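Local atomic coordinates of virulent strain associated lipoprotein (Borreliella spielmanii A14S, PDB entry 6FZZ), a protein that is an outer surface lipoprotein of the PFam54 family, whose counterpart in Borrelia burgdorferi binds glutathione and is important for colonisation of the mammalian host. Residues Leu115-Leu126 with Phe148-Ile158. Residues are numbered along the deposited sequence; the frame is centred on the assembly and turned at random.
Sequences LEGNIDYTIIHL and FEKLLSTKEII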
loop_
_atom_site.group_PDB
_atom_site.type_symbol
_atom_site.label_atom_id
_atom_site.label_comp_id
_atom_site.label_asym_id
_atom_site.label_seq_id
_atom_site.Cartn_x
_atom_site.Cartn_y
_atom_site.Cartn_z
ATOM N N LEU A 115 -0.591 3.391 -4.563
ATOM C CA LEU A 115 -0.279 4.145 -3.368
ATOM C C LEU A 115 0.965 3.489 -2.673
ATOM O O LEU A 115 1.978 4.141 -2.412
ATOM C CB LEU A 115 -1.515 4.205 -2.441
ATOM C CG LEU A 115 -1.322 5.009 -1.139
ATOM C CD1 LEU A 115 -2.656 5.238 -0.443
ATOM C CD2 LEU A 115 -0.402 4.290 -0.161
ATOM N N GLU A 116 0.902 2.169 -2.482
ATOM C CA GLU A 116 1.998 1.465 -1.857
ATOM C C GLU A 116 3.280 1.600 -2.645
ATOM O O GLU A 116 4.369 1.789 -2.068
ATOM C CB GLU A 116 1.661 0.030 -1.613
ATOM C CG GLU A 116 2.704 -0.637 -0.746
ATOM C CD GLU A 116 2.500 -0.395 0.736
ATOM O OE1 GLU A 116 1.437 0.128 1.162
ATOM O OE2 GLU A 116 3.392 -0.811 1.484
ATOM N N GLY A 117 3.163 1.560 -3.961
ATOM C CA GLY A 117 4.294 1.653 -4.826
ATOM C C GLY A 117 4.951 3.014 -4.696
ATOM O O GLY A 117 6.137 3.133 -4.883
ATOM N N ASN A 118 4.187 4.045 -4.355
ATOM C CA ASN A 118 4.772 5.368 -4.200
ATOM C C ASN A 118 5.578 5.410 -2.923
ATOM O O ASN A 118 6.602 6.077 -2.834
ATOM C CB ASN A 118 3.707 6.481 -4.236
ATOM C CG ASN A 118 3.127 6.682 -5.627
ATOM O OD1 ASN A 118 3.793 6.380 -6.614
ATOM N ND2 ASN A 118 1.885 7.212 -5.707
ATOM N N ILE A 119 5.059 4.768 -1.897
ATOM C CA ILE A 119 5.799 4.633 -0.632
ATOM C C ILE A 119 7.087 3.840 -0.817
ATOM O O ILE A 119 8.144 4.244 -0.347
ATOM C CB ILE A 119 4.913 4.010 0.466
ATOM C CG1 ILE A 119 3.902 5.075 0.881
ATOM C CG2 ILE A 119 5.748 3.573 1.667
ATOM C CD1 ILE A 119 2.765 4.594 1.716
ATOM N N ASP A 120 6.972 2.703 -1.459
ATOM C CA ASP A 120 8.137 1.806 -1.721
ATOM C C ASP A 120 9.236 2.534 -2.482
ATOM O O ASP A 120 10.418 2.459 -2.123
ATOM C CB ASP A 120 7.667 0.625 -2.545
ATOM C CG ASP A 120 8.726 -0.479 -2.604
ATOM O OD1 ASP A 120 9.005 -1.104 -1.573
ATOM O OD2 ASP A 120 9.360 -0.595 -3.627
ATOM N N TYR A 121 8.851 3.253 -3.543
ATOM C CA TYR A 121 9.778 4.018 -4.354
ATOM C C TYR A 121 10.456 5.091 -3.554
ATOM O O TYR A 121 11.651 5.314 -3.676
ATOM C CB TYR A 121 9.071 4.626 -5.582
ATOM C CG TYR A 121 10.018 5.232 -6.583
ATOM C CD1 TYR A 121 10.563 4.472 -7.595
ATOM C CD2 TYR A 121 10.355 6.565 -6.517
ATOM C CE1 TYR A 121 11.442 5.026 -8.547
ATOM C CE2 TYR A 121 11.253 7.153 -7.419
ATOM C CZ TYR A 121 11.788 6.388 -8.463
ATOM O OH TYR A 121 12.665 6.983 -9.406
ATOM N N THR A 122 9.684 5.785 -2.722
ATOM C CA THR A 122 10.265 6.786 -1.893
ATOM C C THR A 122 11.280 6.161 -0.899
ATOM O O THR A 122 12.327 6.750 -0.677
ATOM C CB THR A 122 9.166 7.596 -1.150
ATOM O OG1 THR A 122 8.260 8.150 -2.131
ATOM C CG2 THR A 122 9.774 8.746 -0.372
ATOM N N ILE A 123 10.968 4.991 -0.338
ATOM C CA ILE A 123 11.872 4.390 0.621
ATOM C C ILE A 123 13.198 3.983 -0.053
ATOM O O ILE A 123 14.266 4.370 0.453
ATOM C CB ILE A 123 11.240 3.216 1.374
ATOM C CG1 ILE A 123 10.089 3.721 2.204
ATOM C CG2 ILE A 123 12.304 2.577 2.245
ATOM C CD1 ILE A 123 9.127 2.618 2.648
ATOM N N ILE A 124 13.126 3.339 -1.239
ATOM C CA ILE A 124 14.367 2.974 -1.940
ATOM C C ILE A 124 15.151 4.169 -2.430
ATOM O O ILE A 124 16.366 4.102 -2.559
ATOM C CB ILE A 124 14.160 1.936 -3.049
ATOM C CG1 ILE A 124 13.319 2.469 -4.187
ATOM C CG2 ILE A 124 13.446 0.709 -2.483
ATOM C CD1 ILE A 124 12.876 1.355 -5.107
ATOM N N HIS A 125 14.459 5.278 -2.671
ATOM C CA HIS A 125 15.138 6.488 -2.978
ATOM C C HIS A 125 15.943 7.079 -1.819
ATOM O O HIS A 125 17.069 7.619 -1.993
ATOM C CB HIS A 125 14.117 7.515 -3.371
ATOM C CG HIS A 125 14.712 8.797 -3.736
ATOM N ND1 HIS A 125 15.423 8.977 -4.907
ATOM C CD2 HIS A 125 14.701 9.992 -3.114
ATOM C CE1 HIS A 125 15.878 10.211 -4.954
ATOM N NE2 HIS A 125 15.407 10.863 -3.911
ATOM N N LEU A 126 15.342 7.067 -0.644
ATOM C CA LEU A 126 15.956 7.735 0.506
ATOM C C LEU A 126 17.022 6.899 1.224
ATOM O O LEU A 126 18.022 7.457 1.756
ATOM C CB LEU A 126 14.842 8.156 1.502
ATOM C CG LEU A 126 13.893 9.282 1.096
ATOM C CD1 LEU A 126 12.814 9.499 2.156
ATOM C CD2 LEU A 126 14.633 10.591 0.940
ATOM N N PHE A 148 7.460 12.938 4.485
ATOM C CA PHE A 148 7.594 11.486 4.629
ATOM C C PHE A 148 6.593 10.923 5.601
ATOM O O PHE A 148 5.956 9.868 5.372
ATOM C CB PHE A 148 9.020 11.131 5.062
ATOM C CG PHE A 148 9.325 9.689 4.904
ATOM C CD1 PHE A 148 9.094 9.041 3.677
ATOM C CD2 PHE A 148 9.831 8.951 5.942
ATOM C CE1 PHE A 148 9.374 7.709 3.504
ATOM C CE2 PHE A 148 10.159 7.630 5.761
ATOM C CZ PHE A 148 9.902 6.994 4.564
ATOM N N GLU A 149 6.400 11.642 6.700
ATOM C CA GLU A 149 5.374 11.296 7.647
ATOM C C GLU A 149 3.994 11.345 7.084
ATOM O O GLU A 149 3.172 10.434 7.338
ATOM C CB GLU A 149 5.440 12.176 8.919
ATOM C CG GLU A 149 6.647 11.911 9.727
ATOM C CD GLU A 149 6.677 12.732 11.028
ATOM O OE1 GLU A 149 5.921 13.689 11.157
ATOM O OE2 GLU A 149 7.491 12.451 11.915
ATOM N N LYS A 150 3.710 12.407 6.362
ATOM C CA LYS A 150 2.428 12.503 5.655
ATOM C C LYS A 150 2.276 11.331 4.659
ATOM O O LYS A 150 1.194 10.678 4.605
ATOM C CB LYS A 150 2.311 13.834 4.912
ATOM C CG LYS A 150 2.036 15.026 5.833
ATOM C CD LYS A 150 1.561 16.251 5.058
ATOM C CE LYS A 150 2.723 16.986 4.403
ATOM N NZ LYS A 150 2.352 18.234 3.634
ATOM N N LEU A 151 3.347 11.034 3.898
ATOM C CA LEU A 151 3.294 9.873 2.949
ATOM C C LEU A 151 2.971 8.562 3.661
ATOM O O LEU A 151 2.045 7.846 3.245
ATOM C CB LEU A 151 4.625 9.751 2.173
ATOM C CG LEU A 151 4.770 8.622 1.157
ATOM C CD1 LEU A 151 3.677 8.775 0.098
ATOM C CD2 LEU A 151 6.156 8.738 0.560
ATOM N N LEU A 152 3.629 8.283 4.806
ATOM C CA LEU A 152 3.376 7.092 5.581
ATOM C C LEU A 152 1.946 7.068 6.135
ATOM O O LEU A 152 1.280 6.014 6.161
ATOM C CB LEU A 152 4.430 6.912 6.706
ATOM C CG LEU A 152 5.891 6.699 6.301
ATOM C CD1 LEU A 152 6.812 6.599 7.514
ATOM C CD2 LEU A 152 6.048 5.453 5.419
ATOM N N SER A 153 1.422 8.234 6.557
ATOM C CA SER A 153 0.014 8.291 6.999
ATOM C C SER A 153 -0.995 7.917 5.929
ATOM O O SER A 153 -2.032 7.398 6.286
ATOM C CB SER A 153 -0.397 9.726 7.483
ATOM O OG SER A 153 0.582 10.118 8.383
ATOM N N THR A 154 -0.741 8.247 4.661
ATOM C CA THR A 154 -1.707 7.874 3.583
ATOM C C THR A 154 -1.898 6.396 3.601
ATOM O O THR A 154 -3.014 5.893 3.523
ATOM C CB THR A 154 -1.335 8.396 2.173
ATOM O OG1 THR A 154 -0.115 7.774 1.666
ATOM C CG2 THR A 154 -1.185 9.967 2.234
ATOM N N LYS A 155 -0.796 5.677 3.731
ATOM C CA LYS A 155 -0.858 4.236 3.740
ATOM C C LYS A 155 -1.612 3.738 4.926
ATOM O O LYS A 155 -2.423 2.808 4.809
ATOM C CB LYS A 155 0.561 3.664 3.696
ATOM C CG LYS A 155 0.653 2.264 4.264
ATOM C CD LYS A 155 2.018 1.633 4.069
ATOM C CE LYS A 155 1.884 0.164 4.526
ATOM N NZ LYS A 155 3.035 -0.603 4.111
ATOM N N GLU A 156 -1.312 4.315 6.091
ATOM C CA GLU A 156 -1.967 3.944 7.359
ATOM C C GLU A 156 -3.516 4.174 7.356
ATOM O O GLU A 156 -4.268 3.359 7.881
ATOM C CB GLU A 156 -1.341 4.720 8.502
ATOM C CG GLU A 156 -2.122 4.617 9.788
ATOM C CD GLU A 156 -1.281 4.942 10.982
ATOM O OE1 GLU A 156 -0.520 5.958 10.908
ATOM O OE2 GLU A 156 -1.396 4.189 11.986
ATOM N N ILE A 157 -3.965 5.247 6.710
ATOM C CA ILE A 157 -5.391 5.515 6.502
ATOM C C ILE A 157 -6.079 4.410 5.654
ATOM O O ILE A 157 -7.132 3.885 6.045
ATOM C CB ILE A 157 -5.604 6.884 5.817
ATOM C CG1 ILE A 157 -5.095 8.002 6.709
ATOM C CG2 ILE A 157 -7.084 7.148 5.514
ATOM C CD1 ILE A 157 -5.444 7.843 8.171
ATOM N N ILE A 158 -5.449 4.045 4.541
ATOM C CA ILE A 158 -5.956 2.957 3.708
ATOM C C ILE A 158 -5.971 1.608 4.423
ATOM O O ILE A 158 -6.967 0.911 4.367
ATOM C CB ILE A 158 -5.260 2.915 2.336
ATOM C CG1 ILE A 158 -5.713 4.118 1.536
ATOM C CG2 ILE A 158 -5.583 1.631 1.539
ATOM C CD1 ILE A 158 -7.113 4.616 1.881
#
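Ile119 enters the opposing helix as a knob, its side chain held among Leu151, Leu152, Thr154 and Lys155. The Ile119 and Leu151 side chains slide past each other in opposite directions, Ile119 CG1 3.7 Å from Leu151 CG, while Ile119 CG2 meets Leu152 CD2; a beta-branched residue can thus press on two leucines at once. The backbones are also close one turn away, where buried Leu115 crosses obliquely, its CD1 3.8 Å from Ile158 CG1 and its CD2 beside Thr154, whose OG1 bonds back to Leu151 O. Segments 115-126 and 148-158, parts of helices 105-126 and 138-170, run roughly antiparallel at 148° with axes 9.9 Å apart, a single knob-into-hole contact in the all-helical fold of this Borrelia surface lipoprotein family. Toward Thr122 and Phe148 the backbones diverge and longer side chains bridge the gap. Leu151, with CG swung away from its backbone N (chi1 180°), sends CD2 tip to tip against Thr122, 3.5 Å from OG1. That hydroxyl donates to Asn118 O, while Thr122 CG2 packs on Leu151 CD2. The Phe148 ring takes Leu126 CD1 over one face, a CH-pi contact 4.3 Å from the centroid, and Ile123 CG1 at its edge. The solvent side is marked by partly exposed Leu152 and Lys155. Lys155, extended beyond CG, crosses the buried Glu116 carboxylate at a slant, CD and CE near OE1, and its ammonium NZ matches that charge in a salt bridge to OE2, whose position is less certain. Gly82 O and Tyr36 OH also bond to NZ, tying the pair to helices 71-83 and 15-41.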